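Local structure of chromosome partition protein Smc (Pyrococcus furiosus, 3KTA) at residues G11-G16 / K39-D44; I46-G51 / A80-Y85. The protein probably serves in chromosome condensation and partitioning, and binds and hydrolyses ATP through an ABC-type ATPase head whose N-terminal part this chain supplies. All coordinates share one frame; numbering follows the deposited sequence.

Interaction 1: G11-G16 / K39-D44; sequences GFKSYG and KSNIGD. With MG (magnesium ion), chain F; AP5 (bis(adenosine)-5'-pentaphosphate), chain E.
Phe12 and its neighbours in loop 11-16 lie along the first turns of the Walker A (P-loop) helix of an ABC-type ATPase. Phe12 comes first: the edge of its ring faces the helix backbone, with CE2 3.4 Å from Asn41 O. Lys13 runs past the amide of Asn41, bent at chi3 (77°), and its NZ makes a salt bridge to Asp44 OD2 at 2.8 Å, arriving 37° out of the carboxylate plane. Arg59 shares that OD2, while NZ also bonds Met58 O, so the buried charges meet several mates. At Ser14, OG accepts a hydrogen bond from Asn41 ND2 (2.9 Å, angle 150°) lying in the amide plane, and it also bonds Ser146 of the other protein chain. The same ND2 gives a second bond, 3.0 Å to O4J of the bis(adenosine)-5'-pentaphosphate; two bonds thus hold the amide's rotation, and loop, helix and ribose meet at one nitrogen. Tyr15 sends its OH across Ile42, 3.3 Å from CG1, and this OH makes a hydrogen bond with Gly38 O in the P-loop. On the nucleotide side, backbone and side-chain N-H groups grip phosphate: Lys39 N and NZ both bond the ligand's O1D, and Asn41 N reaches O1E of the bis(adenosine)-5'-pentaphosphate at 2.7 Å. Magnesium takes Ser40 OG at 2.1 Å, with the ligand's O2D and O2G, two waters and Gln145 OE1 completing its six-fold coordination.

Interaction 2: I46-G51 / A80-Y85; sequences ILFVLG and AEVAIY
The ring of Phe48 meets strand 80-85 at its edge, where Val82 CB lies in the ring plane; Val82 CG2 comes within 3.6 Å of CD2. Phe48 CB points toward the strand and CG stands anti to the backbone N (chi1 175°), and Phe12, Met58, Leu66 and Val106 pack around the ring from the rest of the chain. An alanine in place of Phe48 would probably strip Val82 CG2 and the Phe12 ring of one neighbour each and open a gap between helix and strand. Val49 sits over the strand next to it. Val49 CB is 3.6 Å from Val82 CG1. Val49 CG2 touches Val82 O, and Val49 CG1 meets Ile84 CG2 at 3.7 Å. Leu50 adds a looser touch, CD2 to Ile84 CD1 at 4.3 Å. No hydrogen bond joins the two segments. The helix stops here: Gly51, at positive phi, is the C-prime residue of a Schellman motif, with Gly51 N bonded to Phe48 O at 3.0 Å and Gly52 N to Leu47 O. The arrangement, a P-loop helix laid by its C-terminal end on an antiparallel sheet through apolar side chains, one aromatic ring among them, is characteristic of the ABC-type ATPase fold.

Helix 39-49 serves both interactions, its N-terminal turns in interaction 1 and its C-terminal end in interaction 2. Both contacts are buried, yet their chemistry differs. Near the nucleotide, interaction 1 is largely polar, with paired charges, hydrogen bonds from the Asn41 amide and a metal. Interaction 2 lies closer to the centre of the chain and is almost wholly hydrocarbon. The second protein chain reaches both, with hydrogen bonds and packing at interaction 1 and by packing of its Phe89 at interaction 2. Phe12 joins them: its CE1 lies 3.8 Å from Phe48 CG, and its CD1 is 3.6 Å from Val82 CG2. The ring thus packs against both helix 39-49 and strand 80-85.

Interaction 1: G11-G16 / K39-D44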
ATOM      1  N   GLY A  11      12.195   4.144 -18.693  1.00 19.33           N
ATOM      2  CA  GLY A  11      13.037   2.966 -18.749  1.00 21.77           C
ATOM      3  C   GLY A  11      12.844   2.055 -17.554  1.00 19.47           C
ATOM      4  O   GLY A  11      13.726   1.261 -17.201  1.00 17.11           O
ATOM      5  N   PHE A  12      11.671   2.156 -16.927  1.00 17.02           N
ATOM      6  CA  PHE A  12      11.420   1.415 -15.703  1.00 14.66           C
ATOM      7  C   PHE A  12      10.547   0.181 -15.928  1.00 16.08           C
ATOM      8  O   PHE A  12       9.397   0.303 -16.350  1.00 16.46           O
ATOM      9  CB  PHE A  12      10.781   2.315 -14.638  1.00 15.18           C
ATOM     10  CG  PHE A  12      10.638   1.640 -13.314  1.00 15.71           C
ATOM     11  CD1 PHE A  12      11.690   1.618 -12.422  1.00 15.60           C
ATOM     12  CD2 PHE A  12       9.464   0.962 -12.980  1.00 14.52           C
ATOM     13  CE1 PHE A  12      11.588   0.963 -11.219  1.00 16.94           C
ATOM     14  CE2 PHE A  12       9.350   0.301 -11.772  1.00 15.46           C
ATOM     15  CZ  PHE A  12      10.403   0.308 -10.880  1.00 16.89           C
ATOM     16  N   LYS A  13      11.114  -0.986 -15.633  1.00 15.63           N
ATOM     17  CA  LYS A  13      10.471  -2.284 -15.848  1.00 17.29           C
ATOM     18  C   LYS A  13       9.727  -2.346 -17.181  1.00 17.15           C
ATOM     19  O   LYS A  13      10.320  -2.094 -18.226  1.00 20.24           O
ATOM     20  CB  LYS A  13       9.604  -2.668 -14.639  1.00 17.14           C
ATOM     21  CG  LYS A  13      10.417  -2.730 -13.344  1.00 18.57           C
ATOM     22  CD  LYS A  13       9.637  -3.304 -12.163  1.00 22.39           C
ATOM     23  CE  LYS A  13       9.544  -4.806 -12.268  1.00 22.42           C
ATOM     24  NZ  LYS A  13       9.123  -5.464 -10.999  1.00 22.54           N
ATOM     25  N   SER A  14       8.443  -2.696 -17.177  1.00 16.61           N
ATOM     26  CA  SER A  14       7.722  -2.877 -18.439  1.00 15.61           C
ATOM     27  C   SER A  14       7.281  -1.590 -19.165  1.00 16.97           C
ATOM     28  O   SER A  14       6.615  -1.659 -20.205  1.00 17.09           O
ATOM     29  CB  SER A  14       6.485  -3.747 -18.196  1.00 14.84           C
ATOM     30  OG  SER A  14       5.630  -3.121 -17.242  1.00 16.86           O
ATOM     31  N   TYR A  15       7.638  -0.421 -18.641  1.00 16.08           N
ATOM     32  CA  TYR A  15       7.052   0.824 -19.158  1.00 16.71           C
ATOM     33  C   TYR A  15       7.729   1.497 -20.360  1.00 19.33           C
ATOM     34  O   TYR A  15       7.243   2.521 -20.864  1.00 18.80           O
ATOM     35  CB  TYR A  15       6.740   1.815 -18.018  1.00 16.05           C
ATOM     36  CG  TYR A  15       5.454   1.399 -17.332  1.00 16.76           C
ATOM     37  CD1 TYR A  15       4.218   1.822 -17.811  1.00 18.42           C
ATOM     38  CD2 TYR A  15       5.478   0.522 -16.265  1.00 15.58           C
ATOM     39  CE1 TYR A  15       3.032   1.406 -17.210  1.00 16.54           C
ATOM     40  CE2 TYR A  15       4.311   0.091 -15.671  1.00 14.29           C
ATOM     41  CZ  TYR A  15       3.095   0.533 -16.146  1.00 16.58           C
ATOM     42  OH  TYR A  15       1.938   0.098 -15.543  1.00 17.09           O
ATOM     43  N   GLY A  16       8.803   0.882 -20.847  1.00 18.71           N
ATOM     44  CA  GLY A  16       9.405   1.292 -22.102  1.00 21.74           C
ATOM     45  C   GLY A  16      10.408   2.413 -21.951  1.00 25.27           C
ATOM     46  O   GLY A  16      10.665   2.883 -20.843  1.00 23.03           O
ATOM     47  N   LYS A  39       0.551  -3.735 -13.741  1.00 11.93           N
ATOM     48  CA  LYS A  39      -0.016  -2.980 -12.615  1.00 12.55           C
ATOM     49  C   LYS A  39       0.922  -2.929 -11.403  1.00 13.54           C
ATOM     50  O   LYS A  39       1.237  -1.841 -10.877  1.00 12.07           O
ATOM     51  CB  LYS A  39      -1.391  -3.546 -12.231  1.00 11.38           C
ATOM     52  CG  LYS A  39      -2.396  -3.532 -13.388  1.00 14.06           C
ATOM     53  CD  LYS A  39      -3.748  -4.103 -12.937  1.00 13.79           C
ATOM     54  CE  LYS A  39      -3.636  -5.532 -12.393  1.00 14.61           C
ATOM     55  NZ  LYS A  39      -3.359  -6.538 -13.457  1.00 15.60           N
ATOM     56  N   SER A  40       1.387  -4.087 -10.949  1.00 13.63           N
ATOM     57  CA  SER A  40       2.239  -4.117  -9.765  1.00 13.63           C
ATOM     58  C   SER A  40       3.543  -3.357  -9.989  1.00 13.79           C
ATOM     59  O   SER A  40       4.128  -2.854  -9.041  1.00 12.86           O
ATOM     60  CB  SER A  40       2.549  -5.539  -9.339  1.00 15.36           C
ATOM     61  OG  SER A  40       1.358  -6.173  -8.920  1.00 12.35           O
ATOM     62  N   ASN A  41       4.002  -3.309 -11.233  1.00 12.15           N
ATOM     63  CA  ASN A  41       5.210  -2.540 -11.557  1.00 14.55           C
ATOM     64  C   ASN A  41       5.095  -1.055 -11.170  1.00 14.84           C
ATOM     65  O   ASN A  41       6.099  -0.405 -10.879  1.00 13.61           O
ATOM     66  CB  ASN A  41       5.558  -2.679 -13.047  1.00 14.43           C
ATOM     67  CG  ASN A  41       6.122  -4.044 -13.392  1.00 14.75           C
ATOM     68  OD1 ASN A  41       6.497  -4.825 -12.514  1.00 14.37           O
ATOM     69  ND2 ASN A  41       6.199  -4.328 -14.687  1.00 15.47           N
ATOM     70  N   ILE A  42       3.882  -0.511 -11.195  1.00 12.43           N
ATOM     71  CA  ILE A  42       3.665   0.859 -10.710  1.00 15.03           C
ATOM     72  C   ILE A  42       3.961   0.962  -9.215  1.00 13.26           C
ATOM     73  O   ILE A  42       4.603   1.906  -8.763  1.00 12.62           O
ATOM     74  CB  ILE A  42       2.235   1.342 -11.005  1.00 13.83           C
ATOM     75  CG1 ILE A  42       1.976   1.333 -12.511  1.00 12.21           C
ATOM     76  CG2 ILE A  42       1.991   2.723 -10.381  1.00 15.87           C
ATOM     77  CD1 ILE A  42       0.537   1.684 -12.870  1.00 15.35           C
ATOM     78  N   GLY A  43       3.498  -0.013  -8.441  1.00 10.38           N
ATOM     79  CA  GLY A  43       3.879  -0.107  -7.049  1.00 13.52           C
ATOM     80  C   GLY A  43       5.382  -0.215  -6.896  1.00 13.84           C
ATOM     81  O   GLY A  43       5.957   0.385  -5.992  1.00 13.39           O
ATOM     82  N   ASP A  44       6.029  -0.984  -7.771  1.00 12.67           N
ATOM     83  CA  ASP A  44       7.475  -1.136  -7.654  1.00 12.40           C
ATOM     84  C   ASP A  44       8.197   0.184  -7.937  1.00 12.67           C
ATOM     85  O   ASP A  44       9.260   0.444  -7.356  1.00 14.17           O
ATOM     86  CB  ASP A  44       7.991  -2.241  -8.583  1.00 12.86           C
ATOM     87  CG  ASP A  44       7.482  -3.609  -8.189  0.76 15.26           C
ATOM     88  OD1 ASP A  44       7.220  -3.814  -6.984  1.00 16.60           O
ATOM     89  OD2 ASP A  44       7.340  -4.466  -9.086  0.79 16.58           O
TER
HETATM   90 MG    MG F 184       0.368  -7.743  -9.925  1.00 14.32          MG
HETATM   91  PA  AP5 E 183       2.642 -14.143 -12.792  1.00 27.38           P
HETATM   92  O1A AP5 E 183       2.178 -14.862 -14.042  1.00 28.62           O
HETATM   93  O2A AP5 E 183       4.143 -14.120 -12.669  1.00 30.15           O
HETATM   94  O3A AP5 E 183       2.152 -12.598 -12.755  1.00 23.04           O
HETATM   95  PB  AP5 E 183       0.723 -12.120 -13.260  1.00 27.96           P
HETATM   96  O1B AP5 E 183      -0.331 -13.146 -12.897  1.00 28.80           O
HETATM   97  O2B AP5 E 183       0.733 -11.709 -14.707  1.00 22.92           O
HETATM   98  O3B AP5 E 183       0.732 -10.852 -12.262  1.00 20.64           O
HETATM   99  PG  AP5 E 183      -0.381  -9.754 -12.336  1.00 20.43           P
HETATM  100  O1G AP5 E 183      -1.636 -10.345 -12.948  1.00 24.94           O
HETATM  101  O2G AP5 E 183      -0.578  -9.281 -10.930  1.00 15.13           O
HETATM  102  O3G AP5 E 183       0.235  -8.730 -13.371  1.00 18.20           O
HETATM  103  PD  AP5 E 183       0.520  -7.177 -13.209  1.00 15.36           P
HETATM  104  O1D AP5 E 183      -0.485  -6.396 -14.001  1.00 14.71           O
HETATM  105  O2D AP5 E 183       0.679  -6.749 -11.772  1.00 14.10           O
HETATM  106  O3D AP5 E 183       1.922  -7.121 -14.009  1.00 16.46           O
HETATM  107  PE  AP5 E 183       3.361  -6.723 -13.386  1.00 15.42           P
HETATM  108  O1E AP5 E 183       3.279  -5.279 -12.950  1.00 16.51           O
HETATM  109  O2E AP5 E 183       3.794  -7.719 -12.372  1.00 14.05           O
HETATM  110  O5F AP5 E 183       1.931 -14.749 -11.480  1.00 23.61           O
HETATM  111  C5F AP5 E 183       2.381 -15.901 -10.791  1.00 25.22           C
HETATM  112  C4F AP5 E 183       1.484 -16.230  -9.596  1.00 23.63           C
HETATM  113  O4F AP5 E 183       1.755 -15.316  -8.548  1.00 23.31           O
HETATM  114  C3F AP5 E 183      -0.001 -16.087  -9.895  1.00 23.20           C
HETATM  115  O3F AP5 E 183      -0.739 -16.865  -8.975  1.00 23.68           O
HETATM  116  C2F AP5 E 183      -0.259 -14.631  -9.575  1.00 23.90           C
HETATM  117  O2F AP5 E 183      -1.598 -14.408  -9.187  1.00 21.67           O
HETATM  118  C1F AP5 E 183       0.708 -14.363  -8.430  1.00 22.35           C
HETATM  119  N9A AP5 E 183       1.348 -13.043  -8.533  1.00 20.15           N
HETATM  120  C8A AP5 E 183       1.409 -12.231  -9.633  1.00 21.41           C
HETATM  121  N7A AP5 E 183       2.119 -11.128  -9.309  1.00 18.78           N
HETATM  122  C5A AP5 E 183       2.505 -11.223  -8.017  1.00 19.26           C
HETATM  123  C6A AP5 E 183       3.229 -10.375  -7.190  1.00 20.49           C
HETATM  124  N6A AP5 E 183       3.568  -9.152  -7.606  1.00 18.50           N
HETATM  125  N1A AP5 E 183       3.464 -10.755  -5.892  1.00 20.55           N
HETATM  126  C2A AP5 E 183       2.994 -11.965  -5.414  1.00 23.87           C
HETATM  127  N3A AP5 E 183       2.271 -12.805  -6.234  1.00 22.70           N
HETATM  128  C4A AP5 E 183       2.027 -12.431  -7.516  1.00 19.79           C
HETATM  129  O5J AP5 E 183       4.212  -6.772 -14.751  1.00 15.27           O
HETATM  130  C5J AP5 E 183       4.744  -7.993 -15.230  1.00 18.73           C
HETATM  131  C4J AP5 E 183       5.381  -7.695 -16.575  1.00 15.74           C
HETATM  132  O4J AP5 E 183       6.452  -6.774 -16.380  1.00 16.78           O
HETATM  133  C3J AP5 E 183       5.985  -8.961 -17.194  1.00 19.46           C
HETATM  134  O3J AP5 E 183       5.609  -9.029 -18.547  1.00 21.10           O
HETATM  135  C2J AP5 E 183       7.467  -8.701 -17.074  1.00 21.26           C
HETATM  136  O2J AP5 E 183       8.228  -9.389 -18.054  1.00 21.74           O
HETATM  137  C1J AP5 E 183       7.529  -7.185 -17.193  1.00 16.94           C
HETATM  138  N9B AP5 E 183       8.834  -6.701 -16.725  1.00 18.65           N
HETATM  139  C8B AP5 E 183       9.381  -6.740 -15.472  1.00 19.01           C
HETATM  140  N7B AP5 E 183      10.617  -6.192 -15.527  1.00 20.38           N
HETATM  141  C5B AP5 E 183      10.852  -5.815 -16.808  1.00 19.71           C
HETATM  142  C6B AP5 E 183      11.937  -5.220 -17.439  1.00 20.02           C
HETATM  143  N6B AP5 E 183      13.071  -5.020 -16.776  1.00 23.57           N
HETATM  144  N1B AP5 E 183      11.856  -4.964 -18.782  1.00 18.32           N
HETATM  145  C2B AP5 E 183      10.739  -5.285 -19.523  1.00 18.94           C
HETATM  146  N3B AP5 E 183       9.666  -5.877 -18.889  1.00 19.93           N
HETATM  147  C4B AP5 E 183       9.740  -6.132 -17.565  1.00 20.44           C
HETATM  148  O   HOH W   1       2.334  -8.622 -10.300  1.00 15.98           O
HETATM  149  O   HOH W   2      -1.417  -6.755  -9.486  1.00 13.00           O

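Interaction 2: I46-G51 / A80-Y85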
ATOM      1  N   ILE A  46       7.124   3.052  -7.020  1.00 11.32           N
ATOM      2  CA  ILE A  46       7.043   3.759  -5.746  1.00 12.04           C
ATOM      3  C   ILE A  46       8.087   3.241  -4.749  1.00 14.95           C
ATOM      4  O   ILE A  46       8.799   4.030  -4.133  1.00 14.73           O
ATOM      5  CB  ILE A  46       5.628   3.682  -5.158  1.00 11.84           C
ATOM      6  CG1 ILE A  46       4.644   4.371  -6.111  1.00 14.55           C
ATOM      7  CG2 ILE A  46       5.601   4.286  -3.732  1.00 13.74           C
ATOM      8  CD1 ILE A  46       3.181   4.145  -5.744  1.00 13.51           C
ATOM      9  N   LEU A  47       8.187   1.921  -4.597  1.00 11.77           N
ATOM     10  CA  LEU A  47       9.214   1.344  -3.734  1.00 14.59           C
ATOM     11  C   LEU A  47      10.608   1.842  -4.136  1.00 16.77           C
ATOM     12  O   LEU A  47      11.453   2.184  -3.281  1.00 16.61           O
ATOM     13  CB  LEU A  47       9.198  -0.185  -3.840  1.00 16.10           C
ATOM     14  CG  LEU A  47       7.960  -0.875  -3.268  1.00 22.37           C
ATOM     15  CD1 LEU A  47       8.082  -2.387  -3.436  1.00 23.11           C
ATOM     16  CD2 LEU A  47       7.791  -0.516  -1.819  1.00 27.43           C
ATOM     17  N   PHE A  48      10.845   1.865  -5.444  1.00 12.83           N
ATOM     18  CA  PHE A  48      12.158   2.219  -5.992  1.00 12.81           C
ATOM     19  C   PHE A  48      12.525   3.664  -5.695  1.00 15.39           C
ATOM     20  O   PHE A  48      13.609   3.949  -5.165  1.00 15.48           O
ATOM     21  CB  PHE A  48      12.134   1.985  -7.502  1.00 13.02           C
ATOM     22  CG  PHE A  48      13.379   2.426  -8.214  1.00 15.33           C
ATOM     23  CD1 PHE A  48      14.536   1.675  -8.138  1.00 15.42           C
ATOM     24  CD2 PHE A  48      13.367   3.569  -8.996  1.00 14.71           C
ATOM     25  CE1 PHE A  48      15.688   2.078  -8.826  1.00 17.82           C
ATOM     26  CE2 PHE A  48      14.504   3.967  -9.688  1.00 18.59           C
ATOM     27  CZ  PHE A  48      15.655   3.215  -9.598  1.00 16.83           C
ATOM     28  N   VAL A  49      11.621   4.579  -6.029  1.00 13.40           N
ATOM     29  CA  VAL A  49      11.933   6.005  -5.893  1.00 13.97           C
ATOM     30  C   VAL A  49      12.041   6.431  -4.428  1.00 14.48           C
ATOM     31  O   VAL A  49      12.733   7.406  -4.111  1.00 15.26           O
ATOM     32  CB  VAL A  49      10.924   6.881  -6.672  1.00 12.01           C
ATOM     33  CG1 VAL A  49       9.554   6.871  -5.991  1.00 12.89           C
ATOM     34  CG2 VAL A  49      11.473   8.306  -6.829  1.00 14.22           C
ATOM     35  N   LEU A  50      11.398   5.685  -3.529  1.00 15.49           N
ATOM     36  CA  LEU A  50      11.455   5.985  -2.098  1.00 16.65           C
ATOM     37  C   LEU A  50      12.641   5.302  -1.420  1.00 17.97           C
ATOM     38  O   LEU A  50      12.745   5.278  -0.189  1.00 18.23           O
ATOM     39  CB  LEU A  50      10.144   5.593  -1.402  1.00 18.18           C
ATOM     40  CG  LEU A  50       8.905   6.322  -1.919  1.00 16.65           C
ATOM     41  CD1 LEU A  50       7.660   5.888  -1.132  1.00 21.34           C
ATOM     42  CD2 LEU A  50       9.081   7.834  -1.881  1.00 18.30           C
ATOM     43  N   GLY A  51      13.522   4.730  -2.232  1.00 17.94           N
ATOM     44  CA  GLY A  51      14.822   4.305  -1.732  1.00 21.93           C
ATOM     45  C   GLY A  51      15.001   2.820  -1.517  1.00 23.86           C
ATOM     46  O   GLY A  51      15.973   2.397  -0.888  1.00 27.37           O
ATOM     47  N   ALA A  80      17.202   3.118 -15.617  1.00 22.23           N
ATOM     48  CA  ALA A  80      15.803   3.249 -15.201  1.00 21.17           C
ATOM     49  C   ALA A  80      15.673   4.463 -14.290  1.00 19.89           C
ATOM     50  O   ALA A  80      16.489   4.666 -13.397  1.00 21.36           O
ATOM     51  CB  ALA A  80      15.343   1.992 -14.483  1.00 21.37           C
ATOM     52  N   GLU A  81      14.643   5.266 -14.515  1.00 17.50           N
ATOM     53  CA  GLU A  81      14.424   6.438 -13.682  1.00 18.02           C
ATOM     54  C   GLU A  81      12.964   6.602 -13.264  1.00 17.83           C
ATOM     55  O   GLU A  81      12.054   6.435 -14.070  1.00 19.88           O
ATOM     56  CB  GLU A  81      14.885   7.684 -14.424  1.00 19.51           C
ATOM     57  CG  GLU A  81      14.625   8.985 -13.687  1.00 22.77           C
ATOM     58  CD  GLU A  81      15.207  10.165 -14.432  0.64 24.88           C
ATOM     59  OE1 GLU A  81      16.447  10.299 -14.448  0.88 25.61           O
ATOM     60  OE2 GLU A  81      14.426  10.949 -15.003  0.51 27.53           O
ATOM     61  N   VAL A  82      12.754   6.945 -11.998  1.00 14.11           N
ATOM     62  CA  VAL A  82      11.422   7.284 -11.515  1.00 14.03           C
ATOM     63  C   VAL A  82      11.484   8.630 -10.813  1.00 13.13           C
ATOM     64  O   VAL A  82      12.405   8.882 -10.025  1.00 15.51           O
ATOM     65  CB  VAL A  82      10.892   6.218 -10.536  1.00 15.45           C
ATOM     66  CG1 VAL A  82       9.500   6.598 -10.009  1.00 14.90           C
ATOM     67  CG2 VAL A  82      10.835   4.857 -11.238  1.00 14.64           C
ATOM     68  N   ALA A  83      10.522   9.491 -11.127  1.00 15.21           N
ATOM     69  CA  ALA A  83      10.323  10.720 -10.372  1.00 15.22           C
ATOM     70  C   ALA A  83       8.964  10.665  -9.692  1.00 14.67           C
ATOM     71  O   ALA A  83       7.970  10.261 -10.300  1.00 15.81           O
ATOM     72  CB  ALA A  83      10.413  11.936 -11.279  1.00 17.62           C
ATOM     73  N   ILE A  84       8.921  11.063  -8.425  1.00 14.04           N
ATOM     74  CA  ILE A  84       7.669  11.110  -7.695  1.00 12.83           C
ATOM     75  C   ILE A  84       7.405  12.554  -7.248  1.00 14.51           C
ATOM     76  O   ILE A  84       8.309  13.236  -6.743  1.00 15.24           O
ATOM     77  CB  ILE A  84       7.667  10.102  -6.511  1.00 12.71           C
ATOM     78  CG1 ILE A  84       6.271  10.028  -5.873  1.00 14.52           C
ATOM     79  CG2 ILE A  84       8.763  10.455  -5.466  1.00 13.98           C
ATOM     80  CD1 ILE A  84       6.121   8.860  -4.892  1.00 14.61           C
ATOM     81  N   TYR A  85       6.194  13.034  -7.498  1.00 12.93           N
ATOM     82  CA  TYR A  85       5.824  14.423  -7.182  1.00 14.21           C
ATOM     83  C   TYR A  85       4.845  14.425  -6.008  1.00 16.13           C
ATOM     84  O   TYR A  85       3.719  13.913  -6.125  1.00 14.78           O
ATOM     85  CB  TYR A  85       5.196  15.094  -8.414  1.00 15.80           C
ATOM     86  CG  TYR A  85       6.171  15.286  -9.558  1.00 15.85           C
ATOM     87  CD1 TYR A  85       6.650  14.201 -10.278  1.00 15.67           C
ATOM     88  CD2 TYR A  85       6.631  16.545  -9.894  1.00 21.13           C
ATOM     89  CE1 TYR A  85       7.559  14.363 -11.321  1.00 20.70           C
ATOM     90  CE2 TYR A  85       7.542  16.720 -10.934  1.00 22.61           C
ATOM     91  CZ  TYR A  85       8.002  15.626 -11.639  1.00 24.04           C
ATOM     92  OH  TYR A  85       8.904  15.797 -12.677  1.00 27.19           O
TER